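Local structure of putative esterase (Uncultured bacterium, 7C4D) at residues I27-L32 / E76-F81; I55-H60 / H95-K100; T247-G252 / P260-Q265. The protein probably hydrolyses carboxylic ester bonds, as a putative esterase with the alpha/beta hydrolase fold. All coordinates share one frame; numbering follows the deposited sequence.

Interaction 1: residues I27-L32 / E76-F81. With SO4 (sulfate ion), chain E; ACT (acetate ion), chain D.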
ATOM      1  N   ILE A  27      11.876   0.766   3.771  1.00 39.96           N
ATOM      2  CA  ILE A  27      10.990   1.373   2.796  1.00 37.63           C
ATOM      3  C   ILE A  27       9.560   0.974   3.128  1.00 37.76           C
ATOM      4  O   ILE A  27       9.292  -0.226   3.279  1.00 42.47           O
ATOM      5  CB  ILE A  27      11.396   0.961   1.350  1.00 41.27           C
ATOM      6  CG1 ILE A  27      12.793   1.469   0.985  1.00 37.44           C
ATOM      7  CG2 ILE A  27      10.350   1.429   0.343  1.00 39.22           C
ATOM      8  CD1 ILE A  27      13.347   0.997  -0.361  1.00 42.66           C
ATOM      9  N   ILE A  28       8.657   1.973   3.209  1.00 34.81           N
ATOM     10  CA  ILE A  28       7.250   1.684   3.467  1.00 34.91           C
ATOM     11  C   ILE A  28       6.433   2.043   2.209  1.00 40.34           C
ATOM     12  O   ILE A  28       6.603   3.128   1.662  1.00 41.64           O
ATOM     13  CB  ILE A  28       6.767   2.401   4.744  1.00 32.58           C
ATOM     14  CG1 ILE A  28       7.716   2.154   5.920  1.00 37.66           C
ATOM     15  CG2 ILE A  28       5.330   2.077   5.136  1.00 30.38           C
ATOM     16  CD1 ILE A  28       7.199   2.726   7.277  1.00 38.42           C
ATOM     17  N   LEU A  29       5.575   1.119   1.758  1.00 38.41           N
ATOM     18  CA  LEU A  29       4.709   1.285   0.587  1.00 41.37           C
ATOM     19  C   LEU A  29       3.240   1.183   0.998  1.00 40.15           C
ATOM     20  O   LEU A  29       2.765   0.139   1.466  1.00 39.71           O
ATOM     21  CB  LEU A  29       5.008   0.205  -0.465  1.00 37.86           C
ATOM     22  CG  LEU A  29       6.431   0.105  -0.986  1.00 41.65           C
ATOM     23  CD1 LEU A  29       6.490  -0.935  -2.095  1.00 50.06           C
ATOM     24  CD2 LEU A  29       6.880   1.442  -1.509  1.00 49.47           C
ATOM     25  N   HIS A  30       2.512   2.281   0.810  1.00 37.03           N
ATOM     26  CA  HIS A  30       1.089   2.351   1.083  1.00 35.52           C
ATOM     27  C   HIS A  30       0.277   1.485   0.080  1.00 41.39           C
ATOM     28  O   HIS A  30       0.779   0.980  -0.942  1.00 38.58           O
ATOM     29  CB  HIS A  30       0.687   3.826   1.025  1.00 38.99           C
ATOM     30  CG  HIS A  30       0.836   4.382  -0.347  1.00 43.24           C
ATOM     31  ND1 HIS A  30      -0.120   4.191  -1.331  1.00 40.16           N
ATOM     32  CD2 HIS A  30       1.849   5.043  -0.941  1.00 44.45           C
ATOM     33  CE1 HIS A  30       0.279   4.733  -2.452  1.00 41.84           C
ATOM     34  NE2 HIS A  30       1.488   5.274  -2.244  1.00 46.32           N
ATOM     35  N   GLY A  31      -1.012   1.318   0.372  1.00 35.51           N
ATOM     36  CA  GLY A  31      -1.953   0.670  -0.530  1.00 42.51           C
ATOM     37  C   GLY A  31      -2.746   1.654  -1.420  1.00 50.71           C
ATOM     38  O   GLY A  31      -2.491   2.867  -1.428  1.00 42.37           O
ATOM     39  N   LEU A  32      -3.716   1.135  -2.204  1.00 44.49           N
ATOM     40  CA  LEU A  32      -4.446   1.961  -3.168  1.00 45.36           C
ATOM     41  C   LEU A  32      -5.162   3.138  -2.472  1.00 44.21           C
ATOM     42  O   LEU A  32      -5.785   2.982  -1.424  1.00 43.47           O
ATOM     43  CB  LEU A  32      -5.438   1.050  -3.905  1.00 46.77           C
ATOM     44  CG  LEU A  32      -6.051   1.578  -5.203  1.00 49.74           C
ATOM     45  CD1 LEU A  32      -5.002   1.855  -6.256  1.00 47.11           C
ATOM     46  CD2 LEU A  32      -7.049   0.562  -5.746  1.00 55.72           C
ATOM     47  N   GLU A  76       9.213  -1.879 -10.651  1.00 49.68           N
ATOM     48  CA  GLU A  76      10.332  -1.241 -11.328  1.00 54.56           C
ATOM     49  C   GLU A  76      10.602   0.146 -10.744  1.00 45.81           C
ATOM     50  O   GLU A  76      11.763   0.527 -10.593  1.00 50.69           O
ATOM     51  CB  GLU A  76      10.150  -1.192 -12.859  1.00 58.42           C
ATOM     52  CG  GLU A  76      11.497  -1.108 -13.580  1.00 61.72           C
ATOM     53  CD  GLU A  76      12.401  -2.294 -13.264  1.00 69.21           C
ATOM     54  OE1 GLU A  76      11.867  -3.430 -13.159  1.00 71.98           O
ATOM     55  OE2 GLU A  76      13.621  -2.084 -13.082  1.00 68.17           O
ATOM     56  N   ASP A  77       9.524   0.906 -10.522  1.00 45.39           N
ATOM     57  CA  ASP A  77       9.554   2.174  -9.788  1.00 47.25           C
ATOM     58  C   ASP A  77      10.315   2.033  -8.473  1.00 48.90           C
ATOM     59  O   ASP A  77      11.230   2.820  -8.204  1.00 49.70           O
ATOM     60  CB  ASP A  77       8.145   2.688  -9.492  1.00 46.77           C
ATOM     61  CG  ASP A  77       7.353   3.072 -10.735  1.00 52.49           C
ATOM     62  OD1 ASP A  77       7.962   3.123 -11.847  1.00 52.18           O
ATOM     63  OD2 ASP A  77       6.145   3.334 -10.585  1.00 50.31           O
ATOM     64  N   LEU A  78       9.967   0.983  -7.711  1.00 47.62           N
ATOM     65  CA  LEU A  78      10.632   0.642  -6.462  1.00 46.27           C
ATOM     66  C   LEU A  78      12.105   0.374  -6.713  1.00 47.97           C
ATOM     67  O   LEU A  78      12.954   0.942  -6.016  1.00 45.44           O
ATOM     68  CB  LEU A  78       9.939  -0.550  -5.775  1.00 44.23           C
ATOM     69  CG  LEU A  78      10.525  -0.943  -4.413  1.00 47.56           C
ATOM     70  CD1 LEU A  78      10.610   0.266  -3.460  1.00 40.29           C
ATOM     71  CD2 LEU A  78       9.698  -2.066  -3.797  1.00 42.98           C
ATOM     72  N   HIS A  79      12.400  -0.475  -7.721  1.00 49.12           N
ATOM     73  CA  HIS A  79      13.784  -0.861  -8.032  1.00 46.65           C
ATOM     74  C   HIS A  79      14.652   0.357  -8.401  1.00 50.18           C
ATOM     75  O   HIS A  79      15.788   0.516  -7.932  1.00 46.26           O
ATOM     76  CB  HIS A  79      13.802  -1.938  -9.126  1.00 51.32           C
ATOM     77  CG  HIS A  79      15.163  -2.415  -9.490  1.00 62.30           C
ATOM     78  ND1 HIS A  79      15.437  -2.974 -10.714  1.00 75.40           N
ATOM     79  CD2 HIS A  79      16.322  -2.442  -8.798  1.00 68.88           C
ATOM     80  CE1 HIS A  79      16.705  -3.315 -10.766  1.00 67.95           C
ATOM     81  NE2 HIS A  79      17.265  -3.006  -9.607  1.00 71.50           N
ATOM     82  N   GLU A  80      14.086   1.239  -9.236  1.00 49.62           N
ATOM     83  CA  GLU A  80      14.724   2.488  -9.641  1.00 56.55           C
ATOM     84  C   GLU A  80      14.953   3.427  -8.447  1.00 55.30           C
ATOM     85  O   GLU A  80      16.013   4.040  -8.345  1.00 51.28           O
ATOM     86  CB  GLU A  80      13.883   3.229 -10.693  1.00 62.47           C
ATOM     87  CG  GLU A  80      13.757   2.505 -12.026  1.00 70.91           C
ATOM     88  CD  GLU A  80      15.057   2.020 -12.649  1.00 80.25           C
ATOM     89  OE1 GLU A  80      15.036   0.929 -13.279  1.00 89.92           O
ATOM     90  OE2 GLU A  80      16.086   2.732 -12.510  1.00 75.18           O
ATOM     91  N   PHE A  81      13.951   3.560  -7.567  1.00 44.68           N
ATOM     92  CA  PHE A  81      14.096   4.332  -6.337  1.00 47.31           C
ATOM     93  C   PHE A  81      15.283   3.856  -5.496  1.00 44.84           C
ATOM     94  O   PHE A  81      16.087   4.665  -5.009  1.00 48.22           O
ATOM     95  CB  PHE A  81      12.785   4.415  -5.550  1.00 48.28           C
ATOM     96  CG  PHE A  81      12.968   5.061  -4.206  1.00 49.72           C
ATOM     97  CD1 PHE A  81      12.941   6.436  -4.066  1.00 49.56           C
ATOM     98  CD2 PHE A  81      13.279   4.291  -3.100  1.00 46.98           C
ATOM     99  CE1 PHE A  81      13.156   7.022  -2.827  1.00 59.78           C
ATOM    100  CE2 PHE A  81      13.485   4.879  -1.861  1.00 56.25           C
ATOM    101  CZ  PHE A  81      13.415   6.246  -1.719  1.00 51.67           C
TER
HETATM  102  S   SO4 E 404      -2.373   3.336   3.479  1.00 62.81           S
HETATM  103  O1  SO4 E 404      -1.965   4.633   3.009  1.00 53.70           O
HETATM  104  O2  SO4 E 404      -3.406   2.836   2.598  1.00 68.61           O
HETATM  105  O3  SO4 E 404      -1.256   2.412   3.447  1.00 56.42           O
HETATM  106  O4  SO4 E 404      -2.877   3.433   4.818  1.00 68.66           O
HETATM  107  C   ACT D 403      -5.524  -1.825  -1.598  1.00 64.34           C
HETATM  108  O   ACT D 403      -6.247  -1.649  -0.590  1.00 56.26           O
HETATM  109  OXT ACT D 403      -4.344  -1.426  -1.669  1.00 56.54           O
HETATM  110  CH3 ACT D 403      -6.073  -2.586  -2.831  1.00 67.92           C

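Interaction 2: residues I55-H60 / H95-K100. With ACT (acetate ion), chain D; SO4 (sulfate ion), chain E.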
ATOM      1  N   ILE A  55       7.404   6.375   0.727  1.00 47.69           N
ATOM      2  CA  ILE A  55       7.334   6.491  -0.726  1.00 49.13           C
ATOM      3  C   ILE A  55       5.868   6.676  -1.107  1.00 51.85           C
ATOM      4  O   ILE A  55       4.982   6.080  -0.475  1.00 50.89           O
ATOM      5  CB  ILE A  55       7.952   5.222  -1.344  1.00 54.34           C
ATOM      6  CG1 ILE A  55       9.484   5.269  -1.333  1.00 46.50           C
ATOM      7  CG2 ILE A  55       7.399   4.937  -2.724  1.00 68.49           C
ATOM      8  CD1 ILE A  55      10.027   6.183  -2.336  1.00 55.56           C
ATOM      9  N   ASP A  56       5.619   7.591  -2.060  1.00 45.05           N
ATOM     10  CA  ASP A  56       4.323   7.728  -2.724  1.00 42.59           C
ATOM     11  C   ASP A  56       4.448   6.900  -4.006  1.00 41.64           C
ATOM     12  O   ASP A  56       5.407   7.062  -4.745  1.00 43.67           O
ATOM     13  CB  ASP A  56       3.982   9.191  -3.046  1.00 42.21           C
ATOM     14  CG  ASP A  56       3.610  10.082  -1.861  1.00 44.51           C
ATOM     15  OD1 ASP A  56       3.452   9.569  -0.759  1.00 50.41           O
ATOM     16  OD2 ASP A  56       3.419  11.279  -2.057  1.00 46.58           O
ATOM     17  N   GLN A  57       3.580   5.910  -4.201  1.00 41.57           N
ATOM     18  CA  GLN A  57       3.694   5.095  -5.410  1.00 46.48           C
ATOM     19  C   GLN A  57       3.070   5.819  -6.606  1.00 47.73           C
ATOM     20  O   GLN A  57       2.336   6.794  -6.404  1.00 42.22           O
ATOM     21  CB  GLN A  57       3.073   3.730  -5.156  1.00 49.17           C
ATOM     22  CG  GLN A  57       3.893   2.922  -4.152  1.00 51.63           C
ATOM     23  CD  GLN A  57       3.241   1.596  -3.932  1.00 56.84           C
ATOM     24  OE1 GLN A  57       3.528   0.618  -4.627  1.00 63.47           O
ATOM     25  NE2 GLN A  57       2.289   1.598  -3.018  1.00 58.28           N
ATOM     26  N   ARG A  58       3.355   5.326  -7.835  1.00 46.46           N
ATOM     27  CA  ARG A  58       2.798   5.937  -9.048  1.00 46.02           C
ATOM     28  C   ARG A  58       1.288   6.145  -8.905  1.00 51.86           C
ATOM     29  O   ARG A  58       0.598   5.324  -8.286  1.00 49.43           O
ATOM     30  CB  ARG A  58       3.193   5.127 -10.285  1.00 52.28           C
ATOM     31  CG  ARG A  58       2.476   3.795 -10.462  1.00 52.98           C
ATOM     32  CD  ARG A  58       2.636   3.275 -11.881  1.00 47.42           C
ATOM     33  NE  ARG A  58       4.048   3.221 -12.179  1.00 52.06           N
ATOM     34  CZ  ARG A  58       4.566   3.185 -13.401  1.00 54.54           C
ATOM     35  NH1 ARG A  58       3.758   3.180 -14.443  1.00 58.49           N
ATOM     36  NH2 ARG A  58       5.877   3.147 -13.575  1.00 47.50           N
ATOM     37  N   ASN A  59       0.819   7.317  -9.381  1.00 48.55           N
ATOM     38  CA  ASN A  59      -0.575   7.745  -9.417  1.00 48.26           C
ATOM     39  C   ASN A  59      -1.100   8.170  -8.042  1.00 51.31           C
ATOM     40  O   ASN A  59      -2.299   8.415  -7.885  1.00 48.46           O
ATOM     41  CB  ASN A  59      -1.506   6.744 -10.116  1.00 50.55           C
ATOM     42  CG  ASN A  59      -1.235   6.623 -11.605  1.00 59.12           C
ATOM     43  OD1 ASN A  59      -0.842   7.593 -12.275  1.00 50.25           O
ATOM     44  ND2 ASN A  59      -1.416   5.423 -12.131  1.00 52.46           N
ATOM     45  N   HIS A  60      -0.192   8.307  -7.066  1.00 48.14           N
ATOM     46  CA  HIS A  60      -0.572   8.548  -5.684  1.00 46.27           C
ATOM     47  C   HIS A  60       0.241   9.701  -5.107  1.00 39.00           C
ATOM     48  O   HIS A  60       1.406   9.894  -5.458  1.00 42.39           O
ATOM     49  CB  HIS A  60      -0.421   7.279  -4.819  1.00 46.37           C
ATOM     50  CG  HIS A  60      -1.434   6.224  -5.070  1.00 42.27           C
ATOM     51  ND1 HIS A  60      -1.310   5.311  -6.107  1.00 43.53           N
ATOM     52  CD2 HIS A  60      -2.572   5.919  -4.412  1.00 45.74           C
ATOM     53  CE1 HIS A  60      -2.354   4.497  -6.080  1.00 45.19           C
ATOM     54  NE2 HIS A  60      -3.161   4.870  -5.063  1.00 46.71           N
ATOM     55  N   HIS A  95       1.744  -2.439   2.523  1.00 37.56           N
ATOM     56  CA  HIS A  95       0.358  -2.600   2.935  1.00 41.76           C
ATOM     57  C   HIS A  95      -0.501  -2.777   1.684  1.00 42.41           C
ATOM     58  O   HIS A  95      -0.482  -1.918   0.798  1.00 43.85           O
ATOM     59  CB  HIS A  95      -0.112  -1.388   3.744  1.00 41.15           C
ATOM     60  CG  HIS A  95      -1.559  -1.442   4.084  1.00 46.41           C
ATOM     61  ND1 HIS A  95      -2.461  -0.543   3.618  1.00 50.03           N
ATOM     62  CD2 HIS A  95      -2.275  -2.346   4.782  1.00 45.75           C
ATOM     63  CE1 HIS A  95      -3.665  -0.868   4.039  1.00 49.07           C
ATOM     64  NE2 HIS A  95      -3.563  -1.943   4.774  1.00 48.21           N
ATOM     65  N   SER A  96      -1.225  -3.907   1.628  1.00 41.10           N
ATOM     66  CA  SER A  96      -2.157  -4.226   0.555  1.00 46.77           C
ATOM     67  C   SER A  96      -1.499  -4.101  -0.825  1.00 47.37           C
ATOM     68  O   SER A  96      -0.548  -4.843  -1.126  1.00 52.27           O
ATOM     69  CB  SER A  96      -3.424  -3.439   0.658  1.00 46.28           C
ATOM     70  OG  SER A  96      -4.505  -4.232   0.164  1.00 60.77           O
ATOM     71  N   MET A  97      -1.963  -3.135  -1.636  1.00 43.21           N
ATOM     72  CA  MET A  97      -1.399  -2.985  -2.968  1.00 43.38           C
ATOM     73  C   MET A  97       0.110  -2.853  -2.829  1.00 43.22           C
ATOM     74  O   MET A  97       0.860  -3.465  -3.585  1.00 45.87           O
ATOM     75  CB  MET A  97      -1.955  -1.756  -3.702  1.00 48.01           C
ATOM     76  CG  MET A  97      -1.263  -1.477  -5.025  1.00 51.99           C
ATOM     77  SD  MET A  97      -1.786   0.036  -5.885  1.00 57.40           S
ATOM     78  CE  MET A  97      -0.887   1.327  -5.015  1.00 51.22           C
ATOM     79  N   GLY A  98       0.540  -2.088  -1.821  1.00 40.69           N
ATOM     80  CA  GLY A  98       1.959  -1.908  -1.518  1.00 38.57           C
ATOM     81  C   GLY A  98       2.643  -3.229  -1.145  1.00 35.31           C
ATOM     82  O   GLY A  98       3.800  -3.460  -1.492  1.00 40.62           O
ATOM     83  N   GLY A  99       1.870  -4.129  -0.548  1.00 34.33           N
ATOM     84  CA  GLY A  99       2.366  -5.451  -0.189  1.00 34.80           C
ATOM     85  C   GLY A  99       2.612  -6.354  -1.395  1.00 43.70           C
ATOM     86  O   GLY A  99       3.559  -7.141  -1.369  1.00 42.82           O
ATOM     87  N   LYS A 100       1.756  -6.251  -2.435  1.00 40.74           N
ATOM     88  CA  LYS A 100       1.971  -7.024  -3.660  1.00 39.48           C
ATOM     89  C   LYS A 100       3.171  -6.506  -4.431  1.00 41.94           C
ATOM     90  O   LYS A 100       3.967  -7.294  -4.947  1.00 48.59           O
ATOM     91  CB  LYS A 100       0.729  -7.047  -4.547  1.00 44.04           C
ATOM     92  CG  LYS A 100      -0.041  -8.353  -4.455  1.00 51.82           C
ATOM     93  CD  LYS A 100      -1.441  -8.294  -5.015  1.00 53.97           C
ATOM     94  CE  LYS A 100      -2.227  -9.508  -4.576  1.00 53.49           C
ATOM     95  NZ  LYS A 100      -3.601  -9.500  -5.093  1.00 53.58           N
TER
HETATM   96  C   ACT D 403      -5.524  -1.825  -1.598  1.00 64.34           C
HETATM   97  O   ACT D 403      -6.247  -1.649  -0.590  1.00 56.26           O
HETATM   98  OXT ACT D 403      -4.344  -1.426  -1.669  1.00 56.54           O
HETATM   99  CH3 ACT D 403      -6.073  -2.586  -2.831  1.00 67.92           C
HETATM  100  S   SO4 E 404      -2.373   3.336   3.479  1.00 62.81           S
HETATM  101  O1  SO4 E 404      -1.965   4.633   3.009  1.00 53.70           O
HETATM  102  O2  SO4 E 404      -3.406   2.836   2.598  1.00 68.61           O
HETATM  103  O3  SO4 E 404      -1.256   2.412   3.447  1.00 56.42           O
HETATM  104  O4  SO4 E 404      -2.877   3.433   4.818  1.00 68.66           O

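Interaction 3: residues T247-G252 / P260-Q265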
ATOM      1  N   THR A 247      -1.684 -12.438  13.536  1.00 52.39           N
ATOM      2  CA  THR A 247      -2.968 -11.750  13.561  1.00 55.81           C
ATOM      3  C   THR A 247      -2.961 -10.666  14.636  1.00 59.15           C
ATOM      4  O   THR A 247      -2.744 -10.969  15.809  1.00 67.50           O
ATOM      5  CB  THR A 247      -4.101 -12.768  13.744  1.00 55.76           C
ATOM      6  OG1 THR A 247      -4.071 -13.619  12.594  1.00 58.38           O
ATOM      7  CG2 THR A 247      -5.465 -12.143  13.907  1.00 51.81           C
ATOM      8  N   ILE A 248      -3.160  -9.404  14.223  1.00 59.08           N
ATOM      9  CA  ILE A 248      -3.325  -8.304  15.166  1.00 60.25           C
ATOM     10  C   ILE A 248      -4.784  -8.296  15.612  1.00 68.95           C
ATOM     11  O   ILE A 248      -5.652  -8.039  14.772  1.00 70.95           O
ATOM     12  CB  ILE A 248      -2.961  -6.961  14.510  1.00 59.37           C
ATOM     13  CG1 ILE A 248      -1.504  -6.921  14.038  1.00 64.03           C
ATOM     14  CG2 ILE A 248      -3.326  -5.788  15.407  1.00 65.41           C
ATOM     15  CD1 ILE A 248      -1.082  -5.589  13.446  1.00 62.44           C
ATOM     16  N   PRO A 249      -5.095  -8.572  16.909  1.00 70.54           N
ATOM     17  CA  PRO A 249      -6.476  -8.543  17.421  1.00 71.02           C
ATOM     18  C   PRO A 249      -7.226  -7.224  17.232  1.00 71.17           C
ATOM     19  O   PRO A 249      -6.666  -6.148  17.429  1.00 67.03           O
ATOM     20  CB  PRO A 249      -6.351  -8.731  18.938  1.00 60.08           C
ATOM     21  CG  PRO A 249      -4.887  -8.477  19.225  1.00 70.55           C
ATOM     22  CD  PRO A 249      -4.133  -8.889  17.975  1.00 69.84           C
ATOM     23  N   GLY A 250      -8.494  -7.321  16.814  1.00 70.09           N
ATOM     24  CA  GLY A 250      -9.380  -6.171  16.786  1.00 68.01           C
ATOM     25  C   GLY A 250      -9.032  -5.159  15.702  1.00 74.86           C
ATOM     26  O   GLY A 250      -9.421  -4.000  15.811  1.00 68.55           O
ATOM     27  N   ALA A 251      -8.320  -5.595  14.650  1.00 67.18           N
ATOM     28  CA  ALA A 251      -8.042  -4.686  13.554  1.00 59.69           C
ATOM     29  C   ALA A 251      -8.542  -5.263  12.238  1.00 54.06           C
ATOM     30  O   ALA A 251      -8.594  -6.483  12.069  1.00 58.75           O
ATOM     31  CB  ALA A 251      -6.585  -4.323  13.524  1.00 70.27           C
ATOM     32  N   GLY A 252      -8.978  -4.353  11.349  1.00 54.60           N
ATOM     33  CA  GLY A 252      -9.466  -4.700  10.021  1.00 53.64           C
ATOM     34  C   GLY A 252      -8.349  -4.622   8.984  1.00 61.32           C
ATOM     35  O   GLY A 252      -7.213  -5.032   9.232  1.00 68.11           O
ATOM     36  N   PRO A 260      -1.955   1.001  15.830  1.00 56.44           N
ATOM     37  CA  PRO A 260      -0.569   1.326  15.502  1.00 53.03           C
ATOM     38  C   PRO A 260       0.465   0.807  16.496  1.00 63.65           C
ATOM     39  O   PRO A 260       1.566   0.423  16.092  1.00 56.42           O
ATOM     40  CB  PRO A 260      -0.512   2.851  15.374  1.00 55.21           C
ATOM     41  CG  PRO A 260      -1.761   3.337  16.081  1.00 56.81           C
ATOM     42  CD  PRO A 260      -2.773   2.212  15.979  1.00 59.32           C
ATOM     43  N   LYS A 261       0.090   0.773  17.779  1.00 63.40           N
ATOM     44  CA  LYS A 261       0.991   0.361  18.839  1.00 61.14           C
ATOM     45  C   LYS A 261       1.339  -1.103  18.617  1.00 52.75           C
ATOM     46  O   LYS A 261       2.500  -1.474  18.691  1.00 49.42           O
ATOM     47  CB  LYS A 261       0.345   0.556  20.220  1.00 68.46           C
ATOM     48  CG  LYS A 261       1.233   0.219  21.412  1.00 73.98           C
ATOM     49  CD  LYS A 261       0.505   0.216  22.760  1.00 94.48           C
ATOM     50  CE  LYS A 261       1.307  -0.348  23.922  1.00 88.01           C
ATOM     51  NZ  LYS A 261       2.378   0.571  24.388  1.00 81.69           N
ATOM     52  N   ILE A 262       0.325  -1.936  18.368  1.00 48.72           N
ATOM     53  CA  ILE A 262       0.599  -3.339  18.108  1.00 49.54           C
ATOM     54  C   ILE A 262       1.315  -3.501  16.747  1.00 59.18           C
ATOM     55  O   ILE A 262       2.088  -4.440  16.561  1.00 54.17           O
ATOM     56  CB  ILE A 262      -0.671  -4.191  18.245  1.00 50.28           C
ATOM     57  CG1 ILE A 262      -1.342  -4.036  19.626  1.00 53.16           C
ATOM     58  CG2 ILE A 262      -0.395  -5.646  17.891  1.00 43.19           C
ATOM     59  CD1 ILE A 262      -2.488  -5.017  19.866  1.00 49.50           C
ATOM     60  N   PHE A 263       1.126  -2.562  15.804  1.00 49.75           N
ATOM     61  CA  PHE A 263       1.773  -2.688  14.513  1.00 47.95           C
ATOM     62  C   PHE A 263       3.283  -2.569  14.711  1.00 44.89           C
ATOM     63  O   PHE A 263       4.058  -3.363  14.202  1.00 44.99           O
ATOM     64  CB  PHE A 263       1.217  -1.682  13.502  1.00 45.67           C
ATOM     65  CG  PHE A 263       1.699  -1.946  12.095  1.00 47.50           C
ATOM     66  CD1 PHE A 263       2.915  -1.452  11.649  1.00 47.06           C
ATOM     67  CD2 PHE A 263       0.945  -2.708  11.218  1.00 45.76           C
ATOM     68  CE1 PHE A 263       3.384  -1.730  10.366  1.00 46.16           C
ATOM     69  CE2 PHE A 263       1.398  -2.957   9.925  1.00 47.05           C
ATOM     70  CZ  PHE A 263       2.629  -2.504   9.510  1.00 38.54           C
ATOM     71  N   ILE A 264       3.679  -1.589  15.509  1.00 44.19           N
ATOM     72  CA  ILE A 264       5.075  -1.281  15.756  1.00 43.36           C
ATOM     73  C   ILE A 264       5.742  -2.419  16.526  1.00 49.29           C
ATOM     74  O   ILE A 264       6.891  -2.777  16.272  1.00 46.38           O
ATOM     75  CB  ILE A 264       5.128   0.096  16.453  1.00 46.25           C
ATOM     76  CG1 ILE A 264       4.841   1.192  15.425  1.00 43.37           C
ATOM     77  CG2 ILE A 264       6.457   0.355  17.154  1.00 42.42           C
ATOM     78  CD1 ILE A 264       4.228   2.435  15.994  1.00 49.71           C
ATOM     79  N   GLN A 265       4.992  -2.996  17.463  1.00 50.52           N
ATOM     80  CA  GLN A 265       5.468  -4.082  18.291  1.00 52.46           C
ATOM     81  C   GLN A 265       5.883  -5.252  17.410  1.00 47.84           C
ATOM     82  O   GLN A 265       7.016  -5.703  17.514  1.00 52.30           O
ATOM     83  CB  GLN A 265       4.399  -4.367  19.347  1.00 52.07           C
ATOM     84  CG  GLN A 265       4.229  -5.796  19.836  1.00 67.37           C
ATOM     85  CD  GLN A 265       2.993  -5.856  20.714  1.00 71.16           C
ATOM     86  OE1 GLN A 265       2.706  -4.933  21.476  1.00 76.50           O
ATOM     87  NE2 GLN A 265       2.222  -6.925  20.590  1.00 78.94           N
TER

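Interaction 1: residues I27-L32 / E76-F81
Ile27 and Leu29 meet Leu78 and Phe81 in a buried, purely apolar strand-to-helix contact on one side of the central sheet. The short axes of strand 27-29 and helix 76-81 approach to 11.8 Å and run nearly antiparallel, at 157°, and the two segments share no hydrogen bond. Leu78 carries most of the packing by splitting its two methyls. Its CG stands anti to the backbone N (chi1 -177°), which points the isobutyl fork at the strand: CD1 lies 4.0 Å from Ile27 CG2, while CD2 lies 3.8 Å from Leu29 CD1. Both strand residues thus touch the same leucine, each on a different branch and at a slant to it. The other arm of Ile27 runs on to Phe81, the two side chains passing in opposite directions, until Ile27 CD1 reaches the ring near its plane, 4.2 Å from CE2.

Past Leu29 the strand gives way to a loop. There His30 ND1 donates to Gly31 O at 2.7 Å, the acceptor lying in the ring plane, and Leu32 N donates an almost straight bond (169°) to OXT of the acetate ion, also 2.7 Å away.

Strand 25-29 lies between strands 51-55 and 90-95, pairing through Ile28 with Tyr53 and through Ile27 and Leu29 with Ile93. Helix 71-84 links those two flanking parallel strands in the chain, so it packs over the strand they enclose; Phe105 of helix 97-108 lies against Leu78, and Phe16 meets the Phe81 ring edge-to-face.

Interaction 2: residues I55-H60 / H95-K100
Van der Waals and sulfur-aromatic contacts join Met97 to Gln57 and His60, which reach it from the other segment. Met97 CG is anti to the backbone N (chi1 173°) and the chain bends at chi3, bringing CE to 3.7 Å from His60 CE1 and, as methyl against amide nitrogen, 3.8 Å from Gln57 NE2. The methyl meets the His60 ring obliquely, with SD 5.4 Å from the ring centroid. Gln57 NE2 lies 3.8 Å from Gly98 CA.

Hydrogen bonds fix the ring. His60 ND1 donates to Arg58 O (2.9 Å, 168°) at the ring edge, in plane, inside the type II turn Gln57-His60, while NE2 pairs with Tyr33 N. A leucine in place of His60 would probably leave Arg58 O and Tyr33 N without these mates and loosen the turn.

Of two ions probably from the crystallisation liquor, the acetate takes a bond from Met97 N to OXT (2.9 Å) and the sulfate a weak one from His95 ND1. Ser96, with its strained backbone (phi 52°) between strand 90-95 and helix 97-108, fits the nucleophile elbow of alpha/beta hydrolases; the backbone N-H groups of Met97 and Leu32 converging on one acetate oxygen are consistent with an oxyanion hole.

Interaction 3: residues T247-G252 / P260-Q265
Ile248 faces Ile262 and Phe263 with both of its branches, one for each partner. Its CG2, anti to the backbone N, meets Ile262 CG2 at 3.8 Å, methyl against methyl, the two isoleucines running alongside one another with opposite headings. The CG1 arm stands anti to the carbonyl carbon instead (chi1 -61°) and carries CD1 to 4.2 Å from Phe263 CD2, crossing the phenylalanine at a slant. Ile262 reaches on with its longer arm to the solvent-exposed Pro249, where Ile262 CD1 lies 4.3 Å from Pro249 CG.

The backbones come nearest at the same pair, Ile248 CA lying 7.0 Å from Ile262 CA. Beyond it the chain leaves strand 244-248 in a type II turn from Ile248 to Ala251, with Gly250 at a positive phi (71°) and its N bonded to Glu223 OE1. Inward, the Phe263 ring meets Trp39 edge-to-face and touches Leu220 and His256.

With no hydrogen bond or charge pair across it and 168 Å² buried in all, the contact holds helix 260-270 against the last strand of the sheet by hydrocarbon packing alone, buried around Ile248 and Phe263 and exposed at Pro249.

Interactions 1 and 2 lie side by side, their centres 6 Å apart, and their segments alternate along the chain. They touch: Asp77 OD2 forms a salt bridge with Arg58 NE (2.6 Å), and His30 NE2 lies 2.9 Å from Gln57 N in a probable hydrogen bond. Segments 27-32 and 95-100 contact the acetate and sulfate, beside the probable nucleophile Ser96, whereas 55-60 and 76-81 touch neither. Interaction 3 follows later in the chain, its centre about 23 Å from that of interaction 1 and 20 Å from that of interaction 2. It shares the seven-stranded sheet with interaction 1, at outermost strand 244-248 rather than inner strand 25-29, and segment 247-252 leads into His253, the likely triad histidine.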